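Local coordinates for protein erythrocyte binding antigen 140 (PDB 4GF2) that probably binds a sialylated receptor on the host erythrocyte, glycophorin C, when the malaria parasite invades, through its paired Duffy binding-like domains, at residues W23-N28 with K230-V235; C35-K40 with I180-E185; N92-F97 with I168-E173. The protein carries 3 engineered substitutions. One frame throughout, in Å; residues are numbered along the deposited sequence.

The three contacts trace a path through the first Duffy binding-like part. Contacts 1 and 2 share the hairpin of strands 23-27 and 33-37, cross-linked by the Cys25-Cys35 disulfide; their centres are about 10 Å apart, and Gln232 OE1 lies 2.8 Å from Trp183 NE1, a probable hydrogen bond. Contact 2 passes to contact 3, with centres about 13 Å apart, through two salt bridges: Arg39 NH2 to Asp96 OD2 at 2.7 Å, and Lys181 NZ to Glu173 OE2 at 2.8 Å. Contacts 1 and 3 do not touch (nearest atoms about 7 Å apart). Along the sequence 3 is nested within 2 and 2 within 1. A glycerol of doubtful placement lies between the segments of contact 3.

Contact 1: residues W23-N28 with K230-V235; sequences WICREN and KTQMEV
One water joins the start of strand 23-27 to helix 213-242: its oxygen accepts a hydrogen bond from Trp23 N at 3.0 Å and another from Gln232 NE2 at 3.1 Å. The amide nitrogen that feeds it also lies 3.0 Å from Trp23 O, but at an angle too poor for a hydrogen bond, so the link between backbone and amide runs through the water. Gln232 reaches the strand by staying straight. Its CG lies beside the backbone N and anti to the carbonyl carbon, and beyond CG the chain is fully extended (chi2 -180°), which carries the amide across to the CB of Trp23. There NE2 comes within 3.5 Å of Trp23 CB, while the indole turns off from the helix, its NE1 hydrogen-bonded to Asn186 and its ring set edge-to-face against Trp183. The other end of the Gln232 amide is used as well, since OE1 probably accepts from the indole NE1 of Trp183 and has a weak hydrogen bond with a glycerol besides.

Nearer the backbone, the methylene CG of Gln232 rests 3.9 Å from Cys25 SG. That sulfur belongs to the disulfide with Cys35, which ties strand 23-27 to its antiparallel neighbour 33-37. Val235, one turn further along the helix, packs on Thr33 and Cys35 of that second strand, so helix 213-242 meets both strands of the hairpin in this Duffy binding-like region.

The chemistry is that of a single glutamine read at both ends. Its nitrogen gives to a water held by the strand backbone and its oxygen probably takes from a tryptophan of helix 175-202, an opposed pairing that should fix which way round the amide sits.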
loop_
_atom_site.group_PDB
_atom_site.type_symbol
_atom_site.label_atom_id
_atom_site.label_comp_id
_atom_site.label_asym_id
_atom_site.label_seq_id
_atom_site.Cartn_x
_atom_site.Cartn_y
_atom_site.Cartn_z
ATOM N N TRP A 23 -16.202 -16.412 -9.402
ATOM C CA TRP A 23 -17.523 -16.192 -8.832
ATOM C C TRP A 23 -17.933 -14.742 -9.025
ATOM O O TRP A 23 -17.208 -13.821 -8.645
ATOM C CB TRP A 23 -17.532 -16.562 -7.349
ATOM C CG TRP A 23 -17.496 -18.042 -7.111
ATOM C CD1 TRP A 23 -16.426 -18.872 -7.277
ATOM C CD2 TRP A 23 -18.579 -18.867 -6.667
ATOM N NE1 TRP A 23 -16.774 -20.165 -6.963
ATOM C CE2 TRP A 23 -18.092 -20.190 -6.585
ATOM C CE3 TRP A 23 -19.911 -18.620 -6.329
ATOM C CZ2 TRP A 23 -18.890 -21.261 -6.179
ATOM C CZ3 TRP A 23 -20.704 -19.684 -5.922
ATOM C CH2 TRP A 23 -20.190 -20.988 -5.853
ATOM N N ILE A 24 -19.101 -14.540 -9.626
ATOM C CA ILE A 24 -19.549 -13.202 -9.969
ATOM C C ILE A 24 -20.697 -12.776 -9.068
ATOM O O ILE A 24 -21.734 -13.436 -9.000
ATOM C CB ILE A 24 -19.981 -13.125 -11.442
ATOM C CG1 ILE A 24 -18.814 -13.528 -12.348
ATOM C CG2 ILE A 24 -20.434 -11.719 -11.792
ATOM C CD1 ILE A 24 -19.187 -14.549 -13.398
ATOM N N CYS A 25 -20.497 -11.666 -8.370
ATOM C CA CYS A 25 -21.502 -11.152 -7.454
ATOM C C CYS A 25 -22.267 -9.995 -8.080
ATOM O O CYS A 25 -21.673 -9.071 -8.629
ATOM C CB CYS A 25 -20.844 -10.716 -6.146
ATOM S SG CYS A 25 -19.994 -12.068 -5.293
ATOM N N ARG A 26 -23.592 -10.075 -8.008
ATOM C CA ARG A 26 -24.473 -9.021 -8.492
ATOM C C ARG A 26 -25.662 -8.916 -7.548
ATOM O O ARG A 26 -25.912 -9.825 -6.757
ATOM C CB ARG A 26 -24.977 -9.344 -9.898
ATOM C CG ARG A 26 -23.889 -9.656 -10.911
ATOM C CD ARG A 26 -24.490 -9.979 -12.275
ATOM N NE ARG A 26 -25.303 -11.196 -12.251
ATOM C CZ ARG A 26 -24.865 -12.412 -12.578
ATOM N NH1 ARG A 26 -23.609 -12.607 -12.965
ATOM N NH2 ARG A 26 -25.694 -13.448 -12.518
ATOM N N GLU A 27 -26.399 -7.814 -7.627
ATOM C CA GLU A 27 -27.641 -7.697 -6.874
ATOM C C GLU A 27 -28.816 -8.029 -7.790
ATOM O O GLU A 27 -28.882 -7.551 -8.922
ATOM C CB GLU A 27 -27.798 -6.301 -6.260
ATOM C CG GLU A 27 -28.064 -5.190 -7.258
ATOM C CD GLU A 27 -28.404 -3.867 -6.586
ATOM O OE1 GLU A 27 -28.177 -3.736 -5.363
ATOM O OE2 GLU A 27 -28.906 -2.959 -7.282
ATOM N N ASN A 28 -29.727 -8.865 -7.301
ATOM C CA ASN A 28 -30.909 -9.242 -8.068
ATOM C C ASN A 28 -32.029 -8.211 -7.926
ATOM O O ASN A 28 -31.834 -7.150 -7.334
ATOM C CB ASN A 28 -31.397 -10.632 -7.650
ATOM C CG ASN A 28 -31.877 -10.681 -6.212
ATOM O OD1 ASN A 28 -32.347 -9.683 -5.659
ATOM N ND2 ASN A 28 -31.766 -11.855 -5.599
ATOM N N LYS A 230 -13.107 -12.752 0.694
ATOM C CA LYS A 230 -13.786 -12.467 1.953
ATOM C C LYS A 230 -15.169 -11.854 1.739
ATOM O O LYS A 230 -16.119 -12.198 2.442
ATOM C CB LYS A 230 -12.947 -11.555 2.846
ATOM C CG LYS A 230 -13.690 -11.127 4.105
ATOM C CD LYS A 230 -12.779 -10.436 5.104
ATOM C CE LYS A 230 -13.541 -10.054 6.365
ATOM N NZ LYS A 230 -12.648 -9.501 7.420
ATOM N N THR A 231 -15.286 -10.944 0.777
ATOM C CA THR A 231 -16.578 -10.334 0.490
ATOM C C THR A 231 -17.517 -11.398 -0.075
ATOM O O THR A 231 -18.700 -11.433 0.260
ATOM C CB THR A 231 -16.463 -9.140 -0.495
ATOM O OG1 THR A 231 -16.092 -9.608 -1.796
ATOM C CG2 THR A 231 -15.432 -8.125 -0.007
ATOM N N GLN A 232 -16.975 -12.279 -0.913
ATOM C CA GLN A 232 -17.767 -13.345 -1.517
ATOM C C GLN A 232 -18.358 -14.257 -0.450
ATOM O O GLN A 232 -19.557 -14.541 -0.460
ATOM C CB GLN A 232 -16.919 -14.167 -2.493
ATOM C CG GLN A 232 -16.703 -13.497 -3.843
ATOM C CD GLN A 232 -15.863 -14.338 -4.790
ATOM O OE1 GLN A 232 -15.353 -15.396 -4.416
ATOM N NE2 GLN A 232 -15.718 -13.870 -6.024
ATOM N N MET A 233 -17.518 -14.713 0.474
ATOM C CA MET A 233 -17.979 -15.638 1.496
ATOM C C MET A 233 -19.005 -14.966 2.402
ATOM O O MET A 233 -19.955 -15.604 2.845
ATOM C CB MET A 233 -16.814 -16.179 2.324
ATOM C CG MET A 233 -17.118 -17.529 2.970
ATOM S SD MET A 233 -15.801 -18.140 4.038
ATOM C CE MET A 233 -15.947 -17.028 5.426
ATOM N N GLU A 234 -18.818 -13.680 2.674
ATOM C CA GLU A 234 -19.787 -12.939 3.474
ATOM C C GLU A 234 -21.169 -13.068 2.844
ATOM O O GLU A 234 -22.125 -13.465 3.506
ATOM C CB GLU A 234 -19.388 -11.467 3.592
ATOM C CG GLU A 234 -18.227 -11.219 4.542
ATOM C CD GLU A 234 -17.749 -9.778 4.519
ATOM O OE1 GLU A 234 -18.449 -8.927 3.930
ATOM O OE2 GLU A 234 -16.674 -9.497 5.089
ATOM N N VAL A 235 -21.267 -12.744 1.560
ATOM C CA VAL A 235 -22.528 -12.862 0.842
ATOM C C VAL A 235 -23.111 -14.260 1.005
ATOM O O VAL A 235 -24.229 -14.427 1.489
ATOM C CB VAL A 235 -22.338 -12.584 -0.658
ATOM C CG1 VAL A 235 -23.546 -13.072 -1.456
ATOM C CG2 VAL A 235 -22.092 -11.101 -0.891
HETATM O O HOH W 1 -13.817 -15.045 -8.134
#

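Contact 2: residues C35-K40 with I180-E185; sequences CVPDRK and IKEWNE
Arg39 and Glu182 meet side-on, their planar ends turned 30° from each other, in a two-nitrogen salt bridge that joins the hairpin and short helix 38-41 of the Duffy binding-like fold to the long helix 175-202. Glu182 comes from its helix with the chain stretched out beyond CG, presenting the carboxylate end first. Arg39 leaves its helix with CG anti to the backbone N, but then bends at chi3 (46°), and that kink brings the NE side of the guanidinium to face the acid.

The two bonds differ slightly in how they meet the carboxylate. NE gives to OE2 of Glu182 at 3.0 Å along an almost straight line (175°), although this oxygen is approached somewhat above the carboxylate plane. NH2 of Arg39 gives to OE1 of Glu182 at 2.9 Å, on the syn lone pair of that oxygen. Both acceptors lie close to the plane of the guanidinium, at its edge.

The pair is buried. NH2 of Arg39 also forms a salt bridge to Asp96, its stronger partner, and NH1 is hydrogen-bonded to Ser93, both on helix 83-101. One arginine thus has its three nitrogens engaged by two acids and a hydroxyl, an arrangement that should resist rotation of the guanidinium. Its charge would tend to favour the ionised form of both acids and to offset their mutual repulsion.

Pro37, at the N-cap position of helix 38-41, borders the bridge: its ring crosses the Glu182 side chain at about a right angle, with CG 4.2 Å from OE1.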
loop_
_atom_site.group_PDB
_atom_site.type_symbol
_atom_site.label_atom_id
_atom_site.label_comp_id
_atom_site.label_asym_id
_atom_site.label_seq_id
_atom_site.Cartn_x
_atom_site.Cartn_y
_atom_site.Cartn_z
ATOM N N CYS A 35 -23.797 -14.407 -5.157
ATOM C CA CYS A 35 -22.573 -14.777 -5.854
ATOM C C CYS A 35 -22.778 -16.087 -6.597
ATOM O O CYS A 35 -22.970 -17.137 -5.983
ATOM C CB CYS A 35 -21.413 -14.923 -4.869
ATOM S SG CYS A 35 -20.927 -13.386 -4.059
ATOM N N VAL A 36 -22.724 -16.018 -7.921
ATOM C CA VAL A 36 -22.958 -17.175 -8.767
ATOM C C VAL A 36 -21.652 -17.669 -9.385
ATOM O O VAL A 36 -20.821 -16.870 -9.812
ATOM C CB VAL A 36 -23.940 -16.825 -9.894
ATOM C CG1 VAL A 36 -24.247 -18.050 -10.735
ATOM C CG2 VAL A 36 -25.217 -16.242 -9.313
ATOM N N PRO A 37 -21.461 -18.993 -9.431
ATOM C CA PRO A 37 -20.258 -19.527 -10.074
ATOM C C PRO A 37 -20.372 -19.478 -11.594
ATOM O O PRO A 37 -21.455 -19.686 -12.140
ATOM C CB PRO A 37 -20.216 -20.976 -9.581
ATOM C CG PRO A 37 -21.638 -21.325 -9.324
ATOM C CD PRO A 37 -22.314 -20.059 -8.873
ATOM N N ASP A 38 -19.267 -19.197 -12.269
ATOM C CA ASP A 38 -19.278 -19.120 -13.722
ATOM C C ASP A 38 -19.750 -20.453 -14.310
ATOM O O ASP A 38 -20.350 -20.496 -15.386
ATOM C CB ASP A 38 -17.888 -18.761 -14.243
ATOM C CG ASP A 38 -17.931 -18.091 -15.600
ATOM O OD1 ASP A 38 -18.964 -17.470 -15.919
ATOM O OD2 ASP A 38 -16.931 -18.178 -16.345
ATOM N N ARG A 39 -19.490 -21.540 -13.593
ATOM C CA ARG A 39 -19.934 -22.851 -14.044
ATOM C C ARG A 39 -21.448 -22.855 -14.227
ATOM O O ARG A 39 -21.963 -23.432 -15.183
ATOM C CB ARG A 39 -19.520 -23.942 -13.056
ATOM C CG ARG A 39 -19.981 -25.343 -13.473
ATOM C CD ARG A 39 -19.934 -26.329 -12.318
ATOM N NE ARG A 39 -20.520 -25.764 -11.107
ATOM C CZ ARG A 39 -21.823 -25.604 -10.899
ATOM N NH1 ARG A 39 -22.707 -25.966 -11.818
ATOM N NH2 ARG A 39 -22.241 -25.074 -9.760
ATOM N N LYS A 40 -22.157 -22.208 -13.306
ATOM C CA LYS A 40 -23.611 -22.112 -13.381
ATOM C C LYS A 40 -24.041 -21.158 -14.496
ATOM O O LYS A 40 -25.002 -21.420 -15.213
ATOM C CB LYS A 40 -24.187 -21.642 -12.043
ATOM C CG LYS A 40 -25.688 -21.374 -12.069
ATOM C CD LYS A 40 -26.463 -22.635 -12.433
ATOM C CE LYS A 40 -27.965 -22.463 -12.222
ATOM N NZ LYS A 40 -28.565 -21.471 -13.157
ATOM N N ILE A 180 -21.785 -23.139 -1.378
ATOM C CA ILE A 180 -20.807 -22.846 -0.339
ATOM C C ILE A 180 -19.680 -23.884 -0.368
ATOM O O ILE A 180 -18.501 -23.536 -0.333
ATOM C CB ILE A 180 -21.466 -22.790 1.054
ATOM C CG1 ILE A 180 -22.231 -21.472 1.213
ATOM C CG2 ILE A 180 -20.423 -22.909 2.152
ATOM C CD1 ILE A 180 -22.921 -21.302 2.553
ATOM N N LYS A 181 -20.050 -25.158 -0.450
ATOM C CA LYS A 181 -19.073 -26.238 -0.496
ATOM C C LYS A 181 -18.150 -26.094 -1.699
ATOM O O LYS A 181 -16.930 -26.231 -1.579
ATOM C CB LYS A 181 -19.781 -27.594 -0.563
ATOM C CG LYS A 181 -20.278 -28.125 0.775
ATOM C CD LYS A 181 -21.470 -29.044 0.567
ATOM C CE LYS A 181 -21.515 -30.162 1.577
ATOM N NZ LYS A 181 -22.665 -31.067 1.301
ATOM N N GLU A 182 -18.740 -25.838 -2.864
ATOM C CA GLU A 182 -17.973 -25.689 -4.092
ATOM C C GLU A 182 -17.032 -24.499 -3.960
ATOM O O GLU A 182 -15.841 -24.601 -4.249
ATOM C CB GLU A 182 -18.901 -25.497 -5.302
ATOM C CG GLU A 182 -18.155 -25.345 -6.634
ATOM C CD GLU A 182 -19.073 -25.074 -7.814
ATOM O OE1 GLU A 182 -20.286 -24.864 -7.600
ATOM O OE2 GLU A 182 -18.578 -25.072 -8.964
ATOM N N TRP A 183 -17.575 -23.374 -3.508
ATOM C CA TRP A 183 -16.791 -22.156 -3.348
ATOM C C TRP A 183 -15.621 -22.385 -2.401
ATOM O O TRP A 183 -14.500 -21.947 -2.668
ATOM C CB TRP A 183 -17.666 -21.018 -2.821
ATOM C CG TRP A 183 -16.910 -19.748 -2.671
ATOM C CD1 TRP A 183 -16.838 -18.728 -3.569
ATOM C CD2 TRP A 183 -16.099 -19.365 -1.559
ATOM N NE1 TRP A 183 -16.035 -17.727 -3.084
ATOM C CE2 TRP A 183 -15.567 -18.094 -1.850
ATOM C CE3 TRP A 183 -15.769 -19.971 -0.344
ATOM C CZ2 TRP A 183 -14.725 -17.418 -0.973
ATOM C CZ3 TRP A 183 -14.934 -19.300 0.527
ATOM C CH2 TRP A 183 -14.420 -18.037 0.209
ATOM N N ASN A 184 -15.886 -23.069 -1.292
ATOM C CA ASN A 184 -14.845 -23.383 -0.322
ATOM C C ASN A 184 -13.697 -24.146 -0.972
ATOM O O ASN A 184 -12.528 -23.841 -0.734
ATOM C CB ASN A 184 -15.417 -24.199 0.835
ATOM C CG ASN A 184 -14.392 -24.469 1.923
ATOM O OD1 ASN A 184 -13.496 -23.659 2.167
ATOM N ND2 ASN A 184 -14.519 -25.612 2.583
ATOM N N GLU A 185 -14.031 -25.133 -1.797
ATOM C CA GLU A 185 -13.018 -25.915 -2.500
ATOM C C GLU A 185 -12.272 -25.063 -3.528
ATOM O O GLU A 185 -11.047 -25.118 -3.609
ATOM C CB GLU A 185 -13.648 -27.134 -3.177
ATOM C CG GLU A 185 -14.117 -28.203 -2.200
ATOM C CD GLU A 185 -14.913 -29.313 -2.872
ATOM O OE1 GLU A 185 -15.626 -29.028 -3.859
ATOM O OE2 GLU A 185 -14.824 -30.472 -2.414
#

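Contact 3: residues N92-F97 with I168-E173; sequences NSFSDF and IIPAEE. With GOL (glycerol), chain B.
The Phe94 ring is swung out from helix 83-101 by a first torsion of 178°, which places CG opposite the backbone N and sends the phenyl group toward Ile169 and Pro170 of the loop that precedes helix 175-202. Ile169 answers with CG1 also anti to its N (-171°), which carries CG1 and CD1 to the ring. The ring is met obliquely: Phe94 CD2 lies 3.8 Å from Pro170 CD, and CE2 of the same ring lies 3.9 Å from CG1 of Ile169. Trp151 of helix 132-155 meets Phe94 edge-to-face and also touches Ile169 and Pro170, making one apolar cluster of three parts of the domain.

One residue on, Ser95 supplies the polar side. Near its OG are Arg91 O of the same helix, a water at 3.0 Å, and O1 of a glycerol, probably from the crystallisation liquor, at 3.1 Å; the single hydroxyl proton can serve one of them at a time. Glycerol O3 is placed to bond Glu173 OE1, at 2.7 Å, or Ala171 O, but C1 sits only 3.0 Å from Asn92 OD1, which leaves the exact placement doubtful. The other Glu173 oxygen forms a salt bridge with Lys181.

The direct link is therefore the apolar packing of Phe94 with Ile169 and Pro170, beside a polar flank able to take water or a polyol in this crystal.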
loop_
_atom_site.group_PDB
_atom_site.type_symbol
_atom_site.label_atom_id
_atom_site.label_comp_id
_atom_site.label_asym_id
_atom_site.label_seq_id
_atom_site.Cartn_x
_atom_site.Cartn_y
_atom_site.Cartn_z
ATOM N N ASN A 92 -21.857 -30.967 -9.456
ATOM C CA ASN A 92 -22.420 -29.670 -9.105
ATOM C C ASN A 92 -23.296 -29.105 -10.207
ATOM O O ASN A 92 -24.252 -28.384 -9.936
ATOM C CB ASN A 92 -21.312 -28.688 -8.740
ATOM C CG ASN A 92 -20.669 -29.024 -7.420
ATOM O OD1 ASN A 92 -21.227 -29.782 -6.628
ATOM N ND2 ASN A 92 -19.497 -28.461 -7.168
ATOM N N SER A 93 -22.982 -29.439 -11.451
ATOM C CA SER A 93 -23.824 -28.998 -12.552
ATOM C C SER A 93 -25.115 -29.797 -12.586
ATOM O O SER A 93 -26.173 -29.249 -12.894
ATOM C CB SER A 93 -23.092 -29.091 -13.886
ATOM O OG SER A 93 -22.354 -27.906 -14.119
ATOM N N PHE A 94 -25.038 -31.087 -12.268
ATOM C CA PHE A 94 -26.244 -31.907 -12.212
ATOM C C PHE A 94 -27.198 -31.336 -11.169
ATOM O O PHE A 94 -28.410 -31.283 -11.375
ATOM C CB PHE A 94 -25.917 -33.358 -11.871
ATOM C CG PHE A 94 -27.132 -34.240 -11.756
ATOM C CD1 PHE A 94 -27.796 -34.678 -12.888
ATOM C CD2 PHE A 94 -27.609 -34.627 -10.517
ATOM C CE1 PHE A 94 -28.908 -35.484 -12.789
ATOM C CE2 PHE A 94 -28.724 -35.435 -10.413
ATOM C CZ PHE A 94 -29.370 -35.867 -11.550
ATOM N N SER A 95 -26.636 -30.905 -10.049
ATOM C CA SER A 95 -27.434 -30.364 -8.964
ATOM C C SER A 95 -28.102 -29.057 -9.375
ATOM O O SER A 95 -29.236 -28.790 -8.989
ATOM C CB SER A 95 -26.564 -30.145 -7.729
ATOM O OG SER A 95 -25.972 -31.362 -7.321
ATOM N N ASP A 96 -27.398 -28.244 -10.159
ATOM C CA ASP A 96 -27.955 -26.979 -10.631
ATOM C C ASP A 96 -29.056 -27.205 -11.662
ATOM O O ASP A 96 -30.020 -26.442 -11.717
ATOM C CB ASP A 96 -26.862 -26.077 -11.204
ATOM C CG ASP A 96 -26.091 -25.339 -10.127
ATOM O OD1 ASP A 96 -26.694 -25.019 -9.084
ATOM O OD2 ASP A 96 -24.886 -25.078 -10.321
ATOM N N PHE A 97 -28.918 -28.249 -12.475
ATOM C CA PHE A 97 -30.005 -28.639 -13.371
ATOM C C PHE A 97 -31.258 -28.908 -12.547
ATOM O O PHE A 97 -32.354 -28.475 -12.903
ATOM C CB PHE A 97 -29.648 -29.883 -14.190
ATOM C CG PHE A 97 -28.820 -29.597 -15.415
ATOM C CD1 PHE A 97 -29.291 -28.751 -16.403
ATOM C CD2 PHE A 97 -27.578 -30.195 -15.587
ATOM C CE1 PHE A 97 -28.530 -28.491 -17.535
ATOM C CE2 PHE A 97 -26.819 -29.943 -16.713
ATOM C CZ PHE A 97 -27.295 -29.088 -17.688
ATOM N N ILE A 168 -21.799 -42.282 -8.492
ATOM C CA ILE A 168 -23.021 -42.363 -7.696
ATOM C C ILE A 168 -23.751 -41.027 -7.740
ATOM O O ILE A 168 -23.181 -39.992 -7.400
ATOM C CB ILE A 168 -22.741 -42.734 -6.220
ATOM C CG1 ILE A 168 -21.963 -44.047 -6.125
ATOM C CG2 ILE A 168 -24.045 -42.847 -5.435
ATOM C CD1 ILE A 168 -22.658 -45.215 -6.776
ATOM N N ILE A 169 -25.014 -41.061 -8.153
ATOM C CA ILE A 169 -25.833 -39.857 -8.242
ATOM C C ILE A 169 -25.682 -39.003 -6.981
ATOM O O ILE A 169 -25.699 -39.528 -5.871
ATOM C CB ILE A 169 -27.320 -40.209 -8.460
ATOM C CG1 ILE A 169 -28.129 -38.952 -8.775
ATOM C CG2 ILE A 169 -27.897 -40.920 -7.243
ATOM C CD1 ILE A 169 -29.539 -39.256 -9.240
ATOM N N PRO A 170 -25.512 -37.682 -7.152
ATOM C CA PRO A 170 -25.317 -36.787 -6.008
ATOM C C PRO A 170 -26.540 -36.719 -5.102
ATOM O O PRO A 170 -27.668 -36.692 -5.592
ATOM C CB PRO A 170 -25.078 -35.420 -6.665
ATOM C CG PRO A 170 -24.701 -35.716 -8.069
ATOM C CD PRO A 170 -25.432 -36.959 -8.431
ATOM N N ALA A 171 -26.316 -36.698 -3.794
ATOM C CA ALA A 171 -27.406 -36.505 -2.849
ATOM C C ALA A 171 -28.025 -35.135 -3.088
ATOM O O ALA A 171 -27.351 -34.204 -3.529
ATOM C CB ALA A 171 -26.907 -36.623 -1.414
ATOM N N GLU A 172 -29.314 -35.025 -2.799
ATOM C CA GLU A 172 -30.046 -33.780 -2.980
ATOM C C GLU A 172 -29.849 -32.860 -1.782
ATOM O O GLU A 172 -30.042 -33.266 -0.639
ATOM C CB GLU A 172 -31.531 -34.082 -3.187
ATOM C CG GLU A 172 -31.800 -34.867 -4.462
ATOM C CD GLU A 172 -33.225 -35.363 -4.568
ATOM O OE1 GLU A 172 -33.990 -35.197 -3.595
ATOM O OE2 GLU A 172 -33.579 -35.923 -5.628
ATOM N N GLU A 173 -29.451 -31.621 -2.056
ATOM C CA GLU A 173 -29.240 -30.617 -1.019
ATOM C C GLU A 173 -29.627 -29.246 -1.558
ATOM O O GLU A 173 -29.596 -29.020 -2.767
ATOM C CB GLU A 173 -27.771 -30.565 -0.602
ATOM C CG GLU A 173 -27.138 -31.887 -0.234
ATOM C CD GLU A 173 -25.710 -31.708 0.255
ATOM O OE1 GLU A 173 -24.830 -32.506 -0.129
ATOM O OE2 GLU A 173 -25.464 -30.758 1.027
HETATM C C1 GOL B . -22.197 -32.107 -5.013
HETATM O O1 GOL B . -23.243 -32.009 -5.957
HETATM C C2 GOL B . -22.584 -33.018 -3.849
HETATM O O2 GOL B . -21.955 -34.274 -4.005
HETATM C C3 GOL B . -24.096 -33.215 -3.782
HETATM O O3 GOL B . -24.469 -33.731 -2.522
HETATM O O HOH W 2 -27.881 -32.787 -5.497
#